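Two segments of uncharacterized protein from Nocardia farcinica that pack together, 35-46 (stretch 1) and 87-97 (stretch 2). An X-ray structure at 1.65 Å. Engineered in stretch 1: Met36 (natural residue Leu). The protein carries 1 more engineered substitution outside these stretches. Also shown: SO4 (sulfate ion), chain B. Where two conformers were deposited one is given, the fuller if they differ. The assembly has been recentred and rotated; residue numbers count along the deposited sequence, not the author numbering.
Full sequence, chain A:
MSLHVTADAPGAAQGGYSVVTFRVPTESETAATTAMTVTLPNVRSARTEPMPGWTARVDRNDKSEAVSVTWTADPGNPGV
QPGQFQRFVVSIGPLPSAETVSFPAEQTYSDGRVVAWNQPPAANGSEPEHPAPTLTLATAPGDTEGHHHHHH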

# COMPACT_ATOMS: atom_id res chain seq x y z
N ALA A 35 6.62 -0.53 -0.96
CA ALA A 35 6.07 -0.27 0.39
C ALA A 35 5.68 -1.60 1.03
O ALA A 35 5.42 -2.60 0.34
CB ALA A 35 4.86 0.61 0.30
N MET A 36 5.64 -1.58 2.34
CA MET A 36 5.19 -2.75 3.09
C MET A 36 4.34 -2.26 4.24
O MET A 36 4.80 -1.41 5.01
CB MET A 36 6.41 -3.49 3.63
CG MET A 36 6.10 -4.67 4.54
SD MET A 36 5.46 -6.12 3.62
CE MET A 36 6.25 -5.87 2.10
N THR A 37 3.14 -2.82 4.41
CA THR A 37 2.31 -2.47 5.54
C THR A 37 2.11 -3.73 6.37
O THR A 37 1.74 -4.74 5.81
CB THR A 37 0.95 -1.90 5.07
OG1 THR A 37 1.17 -0.54 4.60
CG2 THR A 37 -0.03 -1.83 6.22
N VAL A 38 2.34 -3.68 7.67
CA VAL A 38 2.15 -4.87 8.50
C VAL A 38 1.15 -4.57 9.58
O VAL A 38 1.24 -3.54 10.24
CB VAL A 38 3.46 -5.33 9.15
CG1 VAL A 38 3.21 -6.52 10.09
CG2 VAL A 38 4.45 -5.70 8.09
N THR A 39 0.22 -5.51 9.80
CA THR A 39 -0.81 -5.34 10.81
C THR A 39 -0.25 -5.83 12.14
O THR A 39 0.27 -6.95 12.21
CB THR A 39 -2.03 -6.19 10.45
OG1 THR A 39 -2.65 -5.68 9.27
CG2 THR A 39 -3.02 -6.21 11.59
N LEU A 40 -0.31 -4.98 13.19
CA LEU A 40 0.29 -5.29 14.48
C LEU A 40 -0.78 -5.65 15.48
O LEU A 40 -1.91 -5.23 15.36
CB LEU A 40 1.10 -4.12 15.06
CG LEU A 40 2.24 -3.64 14.15
CD1 LEU A 40 2.80 -2.32 14.69
CD2 LEU A 40 3.33 -4.70 14.11
N PRO A 41 -0.39 -6.42 16.49
CA PRO A 41 -1.41 -6.95 17.37
C PRO A 41 -1.74 -5.92 18.49
O PRO A 41 -1.66 -6.21 19.71
CB PRO A 41 -0.78 -8.24 17.91
CG PRO A 41 0.70 -8.01 17.83
CD PRO A 41 0.90 -7.12 16.61
N ASN A 42 -2.09 -4.71 18.06
CA ASN A 42 -2.58 -3.70 18.99
C ASN A 42 -1.69 -3.58 20.21
O ASN A 42 -2.18 -3.67 21.34
CB ASN A 42 -4.00 -4.04 19.42
CG ASN A 42 -5.03 -3.85 18.30
OD1 ASN A 42 -6.24 -3.84 18.55
ND2 ASN A 42 -4.56 -3.73 17.07
N VAL A 43 -0.41 -3.33 19.98
CA VAL A 43 0.61 -3.26 21.04
C VAL A 43 0.74 -1.87 21.63
O VAL A 43 0.46 -0.88 20.96
CB VAL A 43 2.01 -3.72 20.51
CG1 VAL A 43 1.96 -5.21 20.14
CG2 VAL A 43 2.42 -2.89 19.30
N ARG A 44 1.18 -1.77 22.88
CA ARG A 44 1.36 -0.45 23.48
C ARG A 44 2.53 0.29 22.84
O ARG A 44 2.50 1.52 22.64
CB ARG A 44 1.62 -0.56 24.99
CG ARG A 44 0.59 -1.28 25.77
CD ARG A 44 -0.41 -0.30 26.36
NE ARG A 44 -0.66 0.77 25.40
CZ ARG A 44 -1.80 1.45 25.30
NH1 ARG A 44 -2.82 1.17 26.11
NH2 ARG A 44 -1.91 2.39 24.38
N SER A 45 3.60 -0.46 22.56
CA SER A 45 4.83 0.14 22.10
C SER A 45 5.17 -0.41 20.72
O SER A 45 5.04 -1.62 20.51
CB SER A 45 5.97 -0.18 23.05
OG SER A 45 7.18 0.39 22.57
N ALA A 46 5.61 0.46 19.80
CA ALA A 46 6.07 0.03 18.49
C ALA A 46 6.97 1.11 17.92
O ALA A 46 6.53 2.26 17.74
CB ALA A 46 4.89 -0.20 17.56
N ARG A 87 14.90 -6.48 4.73
CA ARG A 87 14.42 -6.57 6.11
C ARG A 87 13.74 -5.27 6.56
O ARG A 87 14.21 -4.16 6.27
CB ARG A 87 15.55 -6.91 7.07
CG ARG A 87 16.18 -8.28 6.88
CD ARG A 87 17.39 -8.39 7.83
NE ARG A 87 18.20 -7.17 7.77
CZ ARG A 87 18.29 -6.26 8.75
NH1 ARG A 87 17.64 -6.44 9.90
NH2 ARG A 87 19.04 -5.18 8.58
N PHE A 88 12.62 -5.42 7.25
CA PHE A 88 11.89 -4.28 7.80
C PHE A 88 11.77 -4.62 9.27
O PHE A 88 11.23 -5.69 9.63
CB PHE A 88 10.50 -4.22 7.16
CG PHE A 88 10.52 -3.91 5.70
CD1 PHE A 88 10.49 -2.59 5.27
CD2 PHE A 88 10.56 -4.93 4.76
CE1 PHE A 88 10.50 -2.29 3.91
CE2 PHE A 88 10.57 -4.63 3.40
CZ PHE A 88 10.55 -3.32 2.99
N VAL A 89 12.21 -3.71 10.13
CA VAL A 89 12.38 -4.06 11.55
C VAL A 89 11.56 -3.16 12.46
O VAL A 89 11.55 -1.92 12.33
CB VAL A 89 13.86 -3.94 11.97
CG1 VAL A 89 13.98 -4.21 13.46
CG2 VAL A 89 14.74 -4.86 11.14
N VAL A 90 10.79 -3.79 13.35
CA VAL A 90 9.99 -3.00 14.27
C VAL A 90 10.10 -3.63 15.67
O VAL A 90 10.02 -4.84 15.81
CB VAL A 90 8.52 -2.90 13.80
CG1 VAL A 90 7.83 -4.29 13.74
CG2 VAL A 90 7.71 -1.87 14.63
N SER A 91 10.28 -2.79 16.68
CA SER A 91 10.37 -3.26 18.05
C SER A 91 9.03 -3.05 18.72
O SER A 91 8.55 -1.92 18.79
CB SER A 91 11.43 -2.46 18.80
OG SER A 91 11.38 -2.76 20.18
N ILE A 92 8.41 -4.13 19.20
CA ILE A 92 7.06 -4.01 19.71
C ILE A 92 6.88 -4.77 21.01
O ILE A 92 7.61 -5.73 21.31
CB ILE A 92 6.03 -4.58 18.70
CG1 ILE A 92 6.29 -6.07 18.44
CG2 ILE A 92 6.10 -3.78 17.41
CD1 ILE A 92 5.29 -6.78 17.48
N GLY A 93 5.87 -4.33 21.76
CA GLY A 93 5.46 -5.07 22.94
C GLY A 93 4.38 -4.31 23.68
O GLY A 93 4.14 -3.13 23.42
N PRO A 94 3.73 -4.99 24.61
CA PRO A 94 3.94 -6.42 24.89
C PRO A 94 3.22 -7.28 23.89
O PRO A 94 2.13 -6.92 23.46
CB PRO A 94 3.27 -6.60 26.26
CG PRO A 94 2.20 -5.57 26.29
CD PRO A 94 2.74 -4.38 25.50
N LEU A 95 3.83 -8.41 23.52
CA LEU A 95 3.20 -9.41 22.68
C LEU A 95 2.10 -10.11 23.45
O LEU A 95 2.16 -10.19 24.67
CB LEU A 95 4.25 -10.41 22.22
CG LEU A 95 5.32 -9.82 21.31
CD1 LEU A 95 6.44 -10.81 21.07
CD2 LEU A 95 4.71 -9.37 19.96
N PRO A 96 1.08 -10.60 22.72
CA PRO A 96 -0.13 -11.13 23.34
C PRO A 96 0.17 -12.33 24.22
O PRO A 96 1.21 -12.99 24.08
CB PRO A 96 -1.00 -11.58 22.16
CG PRO A 96 -0.33 -11.15 20.94
CD PRO A 96 0.98 -10.50 21.25
N SER A 97 -0.76 -12.58 25.13
CA SER A 97 -0.69 -13.78 25.91
C SER A 97 -1.39 -14.88 25.14
O SER A 97 -2.51 -15.29 25.47
CB SER A 97 -1.31 -13.54 27.28
OG SER A 97 -0.43 -12.66 27.95
S SO4 B . 6.38 3.75 21.95
O1 SO4 B . 7.10 5.00 21.67
O2 SO4 B . 6.14 2.99 20.72
O3 SO4 B . 7.20 2.99 22.90
O4 SO4 B . 5.06 4.05 22.49
O HOH W 1 -0.27 -7.56 21.74

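Two strands, 35-43 and 87-93, pack at 54° with their axes 7.4 Å apart at closest approach. Past a one-residue break at Arg44, the chain pairs directly with the second strand. Ser45 and Gly93 form an antiparallel hydrogen-bonded pair: Ser45 N to Gly93 O is 2.9 Å, and Gly93 N to Ser45 O is 3.1 Å.

Ile92 is the hub of the apolar contact. Its chi1 is p and its chi2 is t. With this rotamer Ile92 CG2 lies 3.8 Å from Ala46 CB and 4.4 Å from Leu40 CD2, while Ile92 CD1 lies 4.5 Å from Pro41 CD. Leu40 is m, t, and its CA-to-CB bond points toward the second stretch. Val43, chi1 m, sets Val43 CG2 4.0 Å from Ile92 CB and Val43 CG1 3.7 Å from Pro94 O.

Met36 is an engineered residue. Met36 CB sits over one face of the Phe88 ring, 4.2 Å from the centroid and 9° off the normal. This CH-pi contact is made by CB, so it does not depend on the chi angles beyond it.

Pro94 follows a cis peptide bond. Pro94 CD lies 3.8 Å from Arg44 CG, although the end of Arg44 leads away. A water donates to both Pro41 O (2.8 Å) and Pro94 O (3.0 Å). With chi1 t, Ser45 OG donates to sulfate O3 at 2.6 Å.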